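Local structure of ATP-dependent RNA helicase HrpB (Escherichia coli, 6EUD) at residues R502-Y513 / L529-L540; Q568-V576 / A587-Q595. The protein hydrolyses ATP to ADP and phosphate as a DEAH/RHA-type RNA helicase of the DExH-box class, and binds single-stranded RNA. One frame throughout, in Å; residues are numbered along the deposited sequence.

Contact 1 of 2, residues R502-Y513 / L529-L540; sequences RIARRRGQDGRY and LSRHEWLIAPLL
I503, A504 and R505 pair with I536, L535 and W534 across two antiparallel strands at 138°, where A504 and L535 exchange both backbone hydrogen bonds and I503 and R505 sit in non-hydrogen-bonded pairs on the flanks. On the face carrying I503, R505, W534 and I536, the R505 arm lies over the indole: its CB is 3.8 Å from the centroid of the W534 six-membered ring, almost on the normal, while I503 CG2 meets the ring edge 3.7 Å from W534 CZ3. A chi1 of 175° sends R505 CG opposite the backbone N, and from there the extended chain carries the guanidinium past the indole to E533. There R505 NH1 lies 3.0 Å from E533 OE2, but the oxygen sits over the guanidinium face, so the attraction is one of charge without an N-H aimed at it.

On the face shared by A504 and L535, L535 CD1 rests over the Y513 ring, 3.6 Å from Y513 CZ. The Y513 hydroxyl donates a hydrogen bond to H532 O (2.5 Å), nearly along the C=O direction. A water links G511 N to S530 O and makes a weak bond to the same hydroxyl. Further out, R531 NH2 meets D510 OD2 at 3.3 Å from above the carboxylate plane, while D510 OD1 also forms a salt bridge with R506 NH1, through charge alone; R531 is held by A525 O too.

The sheet continues through strand 512-515 on one side and strands 548-552 and 554-556 on the other, consistent with the OB-fold domain of DEAH/RHA helicases. I551 touches Y513 and A537, L556 touches L535, and L596 and V598 of strand 596-602 pack on W534.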
loop_
_atom_site.group_PDB
_atom_site.type_symbol
_atom_site.label_atom_id
_atom_site.label_comp_id
_atom_site.label_asym_id
_atom_site.label_seq_id
_atom_site.Cartn_x
_atom_site.Cartn_y
_atom_site.Cartn_z
ATOM N N ARG A 502 -12.290 -13.930 -3.799
ATOM C CA ARG A 502 -13.095 -13.306 -4.844
ATOM C C ARG A 502 -14.206 -14.219 -5.336
ATOM O O ARG A 502 -14.792 -13.969 -6.380
ATOM C CB ARG A 502 -12.212 -12.871 -6.005
ATOM C CG ARG A 502 -11.166 -11.890 -5.567
ATOM C CD ARG A 502 -10.290 -11.453 -6.708
ATOM N NE ARG A 502 -9.239 -10.568 -6.225
ATOM C CZ ARG A 502 -8.226 -10.157 -6.972
ATOM N NH1 ARG A 502 -8.117 -10.564 -8.235
ATOM N NH2 ARG A 502 -7.320 -9.348 -6.457
ATOM N N ILE A 503 -14.482 -15.279 -4.582
ATOM C CA ILE A 503 -15.719 -16.038 -4.730
ATOM C C ILE A 503 -16.913 -15.125 -4.468
ATOM O O ILE A 503 -16.945 -14.415 -3.465
ATOM C CB ILE A 503 -15.760 -17.206 -3.765
ATOM C CG1 ILE A 503 -14.720 -18.251 -4.182
ATOM C CG2 ILE A 503 -17.168 -17.773 -3.691
ATOM C CD1 ILE A 503 -14.523 -19.374 -3.179
ATOM N N ALA A 504 -17.887 -15.128 -5.369
ATOM C CA ALA A 504 -18.990 -14.174 -5.277
ATOM C C ALA A 504 -20.353 -14.844 -5.129
ATOM O O ALA A 504 -20.674 -15.800 -5.841
ATOM C CB ALA A 504 -18.987 -13.288 -6.475
ATOM N N ARG A 505 -21.152 -14.343 -4.193
ATOM C CA ARG A 505 -22.512 -14.840 -4.019
ATOM C C ARG A 505 -23.505 -13.721 -4.296
ATOM O O ARG A 505 -23.256 -12.549 -3.969
ATOM C CB ARG A 505 -22.717 -15.405 -2.622
ATOM C CG ARG A 505 -24.143 -15.833 -2.340
ATOM C CD ARG A 505 -24.368 -16.035 -0.857
ATOM N NE ARG A 505 -25.788 -16.139 -0.549
ATOM C CZ ARG A 505 -26.454 -17.283 -0.448
ATOM N NH1 ARG A 505 -25.825 -18.440 -0.605
ATOM N NH2 ARG A 505 -27.748 -17.266 -0.171
ATOM N N ARG A 506 -24.614 -14.081 -4.938
ATOM C CA ARG A 506 -25.652 -13.110 -5.260
ATOM C C ARG A 506 -26.320 -12.659 -3.972
ATOM O O ARG A 506 -26.576 -13.467 -3.072
ATOM C CB ARG A 506 -26.684 -13.697 -6.232
ATOM C CG ARG A 506 -27.625 -12.645 -6.824
ATOM C CD ARG A 506 -28.681 -13.246 -7.751
ATOM N NE ARG A 506 -29.738 -13.927 -7.014
ATOM C CZ ARG A 506 -30.849 -13.336 -6.576
ATOM N NH1 ARG A 506 -31.054 -12.041 -6.793
ATOM N NH2 ARG A 506 -31.757 -14.043 -5.914
ATOM N N ARG A 507 -26.582 -11.363 -3.879
ATOM C CA ARG A 507 -27.188 -10.809 -2.678
ATOM C C ARG A 507 -28.484 -10.052 -2.954
ATOM O O ARG A 507 -28.465 -8.831 -3.163
ATOM C CB ARG A 507 -26.190 -9.903 -1.958
ATOM C CG ARG A 507 -25.219 -10.682 -1.103
ATOM C CD ARG A 507 -24.899 -9.911 0.157
ATOM N NE ARG A 507 -24.430 -10.783 1.230
ATOM C CZ ARG A 507 -25.229 -11.439 2.065
ATOM N NH1 ARG A 507 -26.546 -11.329 1.956
ATOM N NH2 ARG A 507 -24.704 -12.207 3.012
ATOM N N GLY A 508 -29.595 -10.788 -2.953
ATOM C CA GLY A 508 -30.922 -10.198 -3.002
ATOM C C GLY A 508 -31.464 -9.757 -4.355
ATOM O O GLY A 508 -32.642 -9.959 -4.643
ATOM N N GLN A 509 -30.622 -9.133 -5.172
ATOM C CA GLN A 509 -31.018 -8.687 -6.506
ATOM C C GLN A 509 -30.032 -9.175 -7.562
ATOM O O GLN A 509 -28.843 -9.304 -7.293
ATOM C CB GLN A 509 -31.133 -7.162 -6.562
ATOM C CG GLN A 509 -31.864 -6.651 -7.794
ATOM C CD GLN A 509 -33.038 -5.757 -7.438
ATOM O OE1 GLN A 509 -33.157 -5.302 -6.303
ATOM N NE2 GLN A 509 -33.920 -5.511 -8.405
ATOM N N ASP A 510 -30.534 -9.447 -8.763
ATOM C CA ASP A 510 -29.696 -9.914 -9.861
ATOM C C ASP A 510 -28.664 -8.874 -10.272
ATOM O O ASP A 510 -28.993 -7.727 -10.574
ATOM C CB ASP A 510 -30.562 -10.310 -11.058
ATOM C CG ASP A 510 -31.159 -11.695 -10.907
ATOM O OD1 ASP A 510 -31.019 -12.292 -9.817
ATOM O OD2 ASP A 510 -31.774 -12.184 -11.878
ATOM N N GLY A 511 -27.402 -9.291 -10.270
ATOM C CA GLY A 511 -26.298 -8.395 -10.555
ATOM C C GLY A 511 -25.524 -7.964 -9.319
ATOM O O GLY A 511 -24.368 -7.559 -9.430
ATOM N N ARG A 512 -26.157 -8.027 -8.147
ATOM C CA ARG A 512 -25.494 -7.632 -6.906
ATOM C C ARG A 512 -24.879 -8.830 -6.208
ATOM O O ARG A 512 -25.576 -9.781 -5.823
ATOM C CB ARG A 512 -26.446 -6.919 -5.934
ATOM C CG ARG A 512 -25.836 -5.649 -5.334
ATOM C CD ARG A 512 -26.583 -5.154 -4.106
ATOM N NE ARG A 512 -28.024 -5.124 -4.315
ATOM C CZ ARG A 512 -28.923 -5.154 -3.338
ATOM N NH1 ARG A 512 -28.531 -5.206 -2.072
ATOM N NH2 ARG A 512 -30.214 -5.124 -3.630
ATOM N N TYR A 513 -23.563 -8.754 -6.028
ATOM C CA TYR A 513 -22.807 -9.829 -5.414
ATOM C C TYR A 513 -22.011 -9.341 -4.212
ATOM O O TYR A 513 -21.600 -8.181 -4.146
ATOM C CB TYR A 513 -21.864 -10.465 -6.449
ATOM C CG TYR A 513 -22.591 -11.252 -7.522
ATOM C CD1 TYR A 513 -22.919 -12.588 -7.311
ATOM C CD2 TYR A 513 -22.947 -10.665 -8.743
ATOM C CE1 TYR A 513 -23.585 -13.322 -8.267
ATOM C CE2 TYR A 513 -23.617 -11.399 -9.712
ATOM C CZ TYR A 513 -23.934 -12.726 -9.464
ATOM O OH TYR A 513 -24.594 -13.482 -10.399
ATOM N N LEU A 529 -24.012 -14.203 -16.751
ATOM C CA LEU A 529 -23.516 -14.727 -15.482
ATOM C C LEU A 529 -24.374 -14.305 -14.286
ATOM O O LEU A 529 -24.471 -15.036 -13.301
ATOM C CB LEU A 529 -22.064 -14.306 -15.244
ATOM C CG LEU A 529 -21.011 -15.064 -16.043
ATOM C CD1 LEU A 529 -19.620 -14.633 -15.603
ATOM C CD2 LEU A 529 -21.208 -16.575 -15.905
ATOM N N SER A 530 -25.008 -13.138 -14.371
ATOM C CA SER A 530 -25.857 -12.656 -13.275
ATOM C C SER A 530 -27.185 -13.423 -13.204
ATOM O O SER A 530 -28.065 -13.092 -12.407
ATOM C CB SER A 530 -26.103 -11.148 -13.399
ATOM O OG SER A 530 -26.691 -10.815 -14.639
ATOM N N ARG A 531 -27.309 -14.460 -14.030
ATOM C CA ARG A 531 -28.385 -15.430 -13.893
ATOM C C ARG A 531 -28.018 -16.490 -12.847
ATOM O O ARG A 531 -28.841 -17.340 -12.503
ATOM C CB ARG A 531 -28.693 -16.110 -15.238
ATOM C CG ARG A 531 -28.970 -15.168 -16.418
ATOM C CD ARG A 531 -30.365 -14.560 -16.382
ATOM N NE ARG A 531 -30.473 -13.493 -15.388
ATOM C CZ ARG A 531 -30.062 -12.243 -15.582
ATOM N NH1 ARG A 531 -29.499 -11.898 -16.736
ATOM N NH2 ARG A 531 -30.206 -11.338 -14.622
ATOM N N HIS A 532 -26.786 -16.443 -12.341
ATOM C CA HIS A 532 -26.320 -17.467 -11.414
ATOM C C HIS A 532 -25.968 -16.908 -10.050
ATOM O O HIS A 532 -25.566 -15.750 -9.921
ATOM C CB HIS A 532 -25.114 -18.197 -11.998
ATOM C CG HIS A 532 -25.400 -18.860 -13.305
ATOM N ND1 HIS A 532 -25.980 -20.107 -13.394
ATOM C CD2 HIS A 532 -25.209 -18.440 -14.577
ATOM C CE1 HIS A 532 -26.122 -20.431 -14.667
ATOM N NE2 HIS A 532 -25.663 -19.436 -15.405
ATOM N N GLU A 533 -26.095 -17.752 -9.032
ATOM C CA GLU A 533 -25.891 -17.318 -7.657
ATOM C C GLU A 533 -24.438 -17.342 -7.189
ATOM O O GLU A 533 -24.021 -16.500 -6.376
ATOM C CB GLU A 533 -26.720 -18.180 -6.716
ATOM C CG GLU A 533 -26.608 -17.759 -5.276
ATOM C CD GLU A 533 -27.459 -18.610 -4.385
ATOM O OE1 GLU A 533 -28.169 -19.479 -4.942
ATOM O OE2 GLU A 533 -27.417 -18.419 -3.148
ATOM N N TRP A 534 -23.664 -18.303 -7.669
ATOM C CA TRP A 534 -22.277 -18.397 -7.218
ATOM C C TRP A 534 -21.265 -18.265 -8.347
ATOM O O TRP A 534 -21.338 -18.988 -9.340
ATOM C CB TRP A 534 -22.057 -19.708 -6.482
ATOM C CG TRP A 534 -22.672 -19.716 -5.153
ATOM C CD1 TRP A 534 -23.940 -20.099 -4.846
ATOM C CD2 TRP A 534 -22.054 -19.327 -3.919
ATOM N NE1 TRP A 534 -24.154 -19.971 -3.495
ATOM C CE2 TRP A 534 -23.010 -19.500 -2.903
ATOM C CE3 TRP A 534 -20.784 -18.854 -3.578
ATOM C CZ2 TRP A 534 -22.741 -19.220 -1.565
ATOM C CZ3 TRP A 534 -20.516 -18.573 -2.242
ATOM C CH2 TRP A 534 -21.493 -18.757 -1.255
ATOM N N LEU A 535 -20.326 -17.337 -8.182
ATOM C CA LEU A 535 -19.276 -17.109 -9.168
ATOM C C LEU A 535 -17.904 -17.075 -8.520
ATOM O O LEU A 535 -17.787 -16.994 -7.305
ATOM C CB LEU A 535 -19.497 -15.796 -9.914
ATOM C CG LEU A 535 -20.867 -15.534 -10.537
ATOM C CD1 LEU A 535 -20.943 -14.086 -11.029
ATOM C CD2 LEU A 535 -21.150 -16.542 -11.665
ATOM N N ILE A 536 -16.864 -17.153 -9.343
ATOM C CA ILE A 536 -15.527 -16.756 -8.911
ATOM C C ILE A 536 -15.140 -15.616 -9.831
ATOM O O ILE A 536 -15.153 -15.790 -11.045
ATOM C CB ILE A 536 -14.484 -17.890 -9.014
ATOM C CG1 ILE A 536 -14.978 -19.159 -8.320
ATOM C CG2 ILE A 536 -13.188 -17.432 -8.374
ATOM C CD1 ILE A 536 -14.005 -20.270 -8.363
ATOM N N ALA A 537 -14.836 -14.449 -9.276
ATOM C CA ALA A 537 -14.535 -13.284 -10.103
ATOM C C ALA A 537 -13.098 -12.829 -9.923
ATOM O O ALA A 537 -12.822 -11.939 -9.120
ATOM C CB ALA A 537 -15.491 -12.139 -9.787
ATOM N N PRO A 538 -12.173 -13.432 -10.683
ATOM C CA PRO A 538 -10.765 -13.059 -10.532
ATOM C C PRO A 538 -10.458 -11.620 -10.969
ATOM O O PRO A 538 -9.599 -10.986 -10.364
ATOM C CB PRO A 538 -10.036 -14.086 -11.417
ATOM C CG PRO A 538 -11.036 -14.590 -12.336
ATOM C CD PRO A 538 -12.337 -14.571 -11.603
ATOM N N LEU A 539 -11.147 -11.117 -11.986
ATOM C CA LEU A 539 -10.868 -9.775 -12.494
ATOM C C LEU A 539 -11.962 -8.763 -12.120
ATOM O O LEU A 539 -13.128 -8.900 -12.512
ATOM C CB LEU A 539 -10.688 -9.823 -14.011
ATOM C CG LEU A 539 -9.854 -8.716 -14.643
ATOM C CD1 LEU A 539 -8.489 -8.658 -13.998
ATOM C CD2 LEU A 539 -9.734 -8.965 -16.122
ATOM N N LEU A 540 -11.562 -7.736 -11.375
ATOM C CA LEU A 540 -12.489 -6.775 -10.782
ATOM C C LEU A 540 -12.044 -5.332 -10.938
ATOM O O LEU A 540 -10.898 -4.991 -10.616
ATOM C CB LEU A 540 -12.662 -7.060 -9.291
ATOM C CG LEU A 540 -13.272 -8.392 -8.903
ATOM C CD1 LEU A 540 -12.753 -8.846 -7.555
ATOM C CD2 LEU A 540 -14.776 -8.247 -8.889
HETATM O O HOH W 1 -27.214 -11.741 -10.127
#

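Contact 2 of 2, residues Q568-V576 / A587-Q595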
loop_
_atom_site.group_PDB
_atom_site.type_symbol
_atom_site.label_atom_id
_atom_site.label_comp_id
_atom_site.label_asym_id
_atom_site.label_seq_id
_atom_site.Cartn_x
_atom_site.Cartn_y
_atom_site.Cartn_z
ATOM N N GLN A 568 -11.649 -26.907 2.195
ATOM C CA GLN A 568 -10.932 -25.923 2.995
ATOM C C GLN A 568 -11.520 -24.521 2.823
ATOM O O GLN A 568 -11.261 -23.642 3.636
ATOM C CB GLN A 568 -9.444 -25.921 2.634
ATOM C CG GLN A 568 -9.133 -25.460 1.188
ATOM C CD GLN A 568 -9.359 -26.538 0.121
ATOM O OE1 GLN A 568 -9.772 -27.654 0.428
ATOM N NE2 GLN A 568 -9.081 -26.199 -1.134
ATOM N N LEU A 569 -12.312 -24.311 1.774
ATOM C CA LEU A 569 -12.982 -23.023 1.564
ATOM C C LEU A 569 -13.952 -22.671 2.689
ATOM O O LEU A 569 -14.202 -21.503 2.964
ATOM C CB LEU A 569 -13.751 -23.017 0.243
ATOM C CG LEU A 569 -12.910 -22.969 -1.033
ATOM C CD1 LEU A 569 -13.807 -22.898 -2.256
ATOM C CD2 LEU A 569 -11.932 -21.799 -0.996
ATOM N N VAL A 570 -14.514 -23.690 3.325
ATOM C CA VAL A 570 -15.610 -23.483 4.265
ATOM C C VAL A 570 -15.147 -23.636 5.697
ATOM O O VAL A 570 -14.595 -24.670 6.083
ATOM C CB VAL A 570 -16.774 -24.464 3.998
ATOM C CG1 VAL A 570 -17.850 -24.312 5.048
ATOM C CG2 VAL A 570 -17.342 -24.211 2.627
ATOM N N GLN A 571 -15.368 -22.592 6.481
ATOM C CA GLN A 571 -15.041 -22.649 7.893
ATOM C C GLN A 571 -16.338 -22.628 8.712
ATOM O O GLN A 571 -17.375 -22.127 8.260
ATOM C CB GLN A 571 -14.091 -21.504 8.277
ATOM C CG GLN A 571 -14.520 -20.114 7.825
ATOM C CD GLN A 571 -14.058 -19.740 6.415
ATOM O OE1 GLN A 571 -13.783 -20.596 5.571
ATOM N NE2 GLN A 571 -13.978 -18.442 6.163
ATOM N N GLN A 572 -16.274 -23.216 9.903
ATOM C CA GLN A 572 -17.439 -23.404 10.761
ATOM C C GLN A 572 -17.369 -22.470 11.969
ATOM O O GLN A 572 -16.300 -22.275 12.558
ATOM C CB GLN A 572 -17.499 -24.856 11.217
ATOM C CG GLN A 572 -18.811 -25.336 11.797
ATOM C CD GLN A 572 -18.733 -26.801 12.210
ATOM O OE1 GLN A 572 -19.684 -27.556 12.041
ATOM N NE2 GLN A 572 -17.591 -27.204 12.765
ATOM N N SER A 573 -18.509 -21.904 12.347
ATOM C CA SER A 573 -18.548 -20.927 13.434
ATOM C C SER A 573 -19.870 -20.977 14.193
ATOM O O SER A 573 -20.923 -20.646 13.646
ATOM C CB SER A 573 -18.326 -19.526 12.883
ATOM O OG SER A 573 -18.358 -18.559 13.905
ATOM N N ASP A 574 -19.810 -21.399 15.452
ATOM C CA ASP A 574 -21.006 -21.511 16.284
ATOM C C ASP A 574 -21.196 -20.270 17.157
ATOM O O ASP A 574 -20.230 -19.600 17.534
ATOM C CB ASP A 574 -20.933 -22.767 17.154
ATOM C CG ASP A 574 -20.732 -24.033 16.337
ATOM O OD1 ASP A 574 -21.154 -24.058 15.159
ATOM O OD2 ASP A 574 -20.152 -25.004 16.872
ATOM N N THR A 575 -22.447 -19.950 17.466
ATOM C CA THR A 575 -22.731 -18.785 18.285
ATOM C C THR A 575 -23.831 -19.070 19.282
ATOM O O THR A 575 -24.899 -19.567 18.919
ATOM C CB THR A 575 -23.142 -17.569 17.432
ATOM O OG1 THR A 575 -22.118 -17.286 16.477
ATOM C CG2 THR A 575 -23.338 -16.341 18.306
ATOM N N VAL A 576 -23.571 -18.768 20.551
ATOM C CA VAL A 576 -24.623 -18.832 21.560
ATOM C C VAL A 576 -24.640 -17.519 22.324
ATOM O O VAL A 576 -23.596 -17.013 22.735
ATOM C CB VAL A 576 -24.443 -20.021 22.530
ATOM C CG1 VAL A 576 -25.466 -19.948 23.633
ATOM C CG2 VAL A 576 -24.609 -21.322 21.802
ATOM N N ALA A 587 -29.012 -19.725 19.257
ATOM C CA ALA A 587 -27.947 -20.711 19.138
ATOM C C ALA A 587 -27.933 -21.296 17.746
ATOM O O ALA A 587 -28.759 -22.157 17.391
ATOM C CB ALA A 587 -28.114 -21.808 20.171
ATOM N N TRP A 588 -26.989 -20.825 16.946
ATOM C CA TRP A 588 -26.915 -21.292 15.579
ATOM C C TRP A 588 -25.496 -21.721 15.208
ATOM O O TRP A 588 -24.519 -21.331 15.861
ATOM C CB TRP A 588 -27.448 -20.202 14.625
ATOM C CG TRP A 588 -26.595 -18.954 14.507
ATOM C CD1 TRP A 588 -25.635 -18.708 13.563
ATOM C CD2 TRP A 588 -26.636 -17.789 15.347
ATOM N NE1 TRP A 588 -25.071 -17.471 13.768
ATOM C CE2 TRP A 588 -25.668 -16.883 14.851
ATOM C CE3 TRP A 588 -27.392 -17.423 16.464
ATOM C CZ2 TRP A 588 -25.434 -15.638 15.442
ATOM C CZ3 TRP A 588 -27.156 -16.180 17.050
ATOM C CH2 TRP A 588 -26.186 -15.306 16.535
ATOM N N ARG A 589 -25.404 -22.564 14.181
ATOM C CA ARG A 589 -24.131 -22.888 13.532
ATOM C C ARG A 589 -24.113 -22.272 12.131
ATOM O O ARG A 589 -25.071 -22.453 11.360
ATOM C CB ARG A 589 -23.922 -24.404 13.463
ATOM C CG ARG A 589 -22.823 -24.854 12.516
ATOM C CD ARG A 589 -22.396 -26.270 12.846
ATOM N NE ARG A 589 -21.613 -26.310 14.079
ATOM C CZ ARG A 589 -21.266 -27.421 14.724
ATOM N NH1 ARG A 589 -21.638 -28.607 14.268
ATOM N NH2 ARG A 589 -20.551 -27.344 15.838
ATOM N N ARG A 590 -23.043 -21.528 11.824
ATOM C CA ARG A 590 -22.880 -20.898 10.518
ATOM C C ARG A 590 -21.703 -21.500 9.736
ATOM O O ARG A 590 -20.558 -21.501 10.208
ATOM C CB ARG A 590 -22.692 -19.384 10.678
ATOM C CG ARG A 590 -22.771 -18.592 9.368
ATOM C CD ARG A 590 -22.112 -17.215 9.455
ATOM N NE ARG A 590 -22.484 -16.507 10.678
ATOM C CZ ARG A 590 -23.560 -15.732 10.817
ATOM N NH1 ARG A 590 -24.402 -15.547 9.804
ATOM N NH2 ARG A 590 -23.796 -15.138 11.980
ATOM N N LEU A 591 -21.985 -22.031 8.551
ATOM C CA LEU A 591 -20.910 -22.379 7.628
ATOM C C LEU A 591 -20.610 -21.155 6.758
ATOM O O LEU A 591 -21.568 -20.543 6.196
ATOM C CB LEU A 591 -21.298 -23.589 6.781
ATOM C CG LEU A 591 -21.559 -24.843 7.627
ATOM C CD1 LEU A 591 -21.858 -26.086 6.775
ATOM C CD2 LEU A 591 -20.368 -25.069 8.524
ATOM N N GLN A 592 -19.339 -20.736 6.655
ATOM C CA GLN A 592 -19.187 -19.504 5.892
ATOM C C GLN A 592 -17.968 -19.703 4.918
ATOM O O GLN A 592 -17.035 -20.506 5.150
ATOM C CB GLN A 592 -18.978 -18.306 6.817
ATOM C CG GLN A 592 -17.678 -18.485 7.632
ATOM C CD GLN A 592 -17.724 -17.876 9.024
ATOM O OE1 GLN A 592 -17.502 -16.677 9.230
ATOM N NE2 GLN A 592 -17.768 -18.805 10.032
ATOM N N ILE A 593 -18.030 -19.063 3.764
ATOM C CA ILE A 593 -16.873 -18.939 2.904
ATOM C C ILE A 593 -16.392 -17.503 3.007
ATOM O O ILE A 593 -16.984 -16.598 2.420
ATOM C CB ILE A 593 -17.201 -19.298 1.460
ATOM C CG1 ILE A 593 -17.686 -20.747 1.367
ATOM C CG2 ILE A 593 -15.977 -19.146 0.638
ATOM C CD1 ILE A 593 -18.098 -21.148 0.007
ATOM N N GLY A 594 -15.347 -17.284 3.795
ATOM C CA GLY A 594 -14.945 -15.925 4.113
ATOM C C GLY A 594 -16.067 -15.214 4.844
ATOM O O GLY A 594 -16.557 -15.715 5.849
ATOM N N GLN A 595 -16.497 -14.071 4.318
ATOM C CA GLN A 595 -17.575 -13.282 4.912
ATOM C C GLN A 595 -18.958 -13.680 4.402
ATOM O O GLN A 595 -19.955 -13.060 4.766
ATOM C CB GLN A 595 -17.344 -11.796 4.634
ATOM C CG GLN A 595 -16.020 -11.287 5.150
ATOM C CD GLN A 595 -15.874 -11.537 6.629
ATOM O OE1 GLN A 595 -16.649 -11.013 7.422
ATOM N NE2 GLN A 595 -14.903 -12.369 7.011
#
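R589 leaves its strand with CG anti to the backbone N, then bends at chi3 (-73°), which swings the guanidinium across to D574, whose carboxylate carbon stands beside its own backbone N. The result is a side-on, two-pronged salt bridge: R589 NE donates to D574 OD1 at 2.5 Å, and R589 NH2 donates to D574 OD2 at 2.6 Å. Both oxygens are met on their syn side, and the two planes are only 26° apart, so the pair of straight bonds fixes the rotation of both groups. Q572, from the next pair along the same face, sets its amide, tilted and offset toward the rim, over one face of the guanidinium; its OE1 is 3.1 Å from R589 NE, at an angle too poor for a hydrogen bond. The Q572 chain is extended and runs alongside L591, with Q572 CG 3.6 Å from L591 CD2.

The opposite face carries T575 and W588. A chi1 of 69° places W588 CG between the backbone N and the carbonyl carbon and brings the indole flat against T575, whose CB sits 3.7 Å from the centroid of the six-membered ring; T575 CG2 reaches W588 CH2 at 3.5 Å. Near the other end of the pairing, V570 CG2 packs on I593 CG1 at 3.7 Å.

Between the two faces, Q571 with Q592, S573 with R590, and T575 with W588 each exchange two backbone hydrogen bonds. R589 NH2 has a second anionic partner in E610, and N617 bonds D574 O, both from helix 608-622. The ladder is that of a beta hairpin, 571-579 with 584-593, extended by strand 596-602 into a three-stranded antiparallel meander within the HrpB connector region.

Contact 1 closes before contact 2 opens, and their centres lie about 20 Å apart, yet they meet at their margins. I503 CD1 of contact 1 packs 3.7 Å from L569 CD1 and 4.1 Å from I593 CG2, both of contact 2, and W534 CZ3 approaches I593 CD1 at 4.2 Å. The near end of the hairpin, with the turn that leads into it, is thus seated by apolar side chains on the I503/W534 face of the neighbouring sheet, while its D574–R589 salt bridge lies farther along, beside helix 608-622. Strand 596-602 joins the two, pairing with 584-593 and touching W534. Both contacts stand away from the predicted ATP site and the DEFH box.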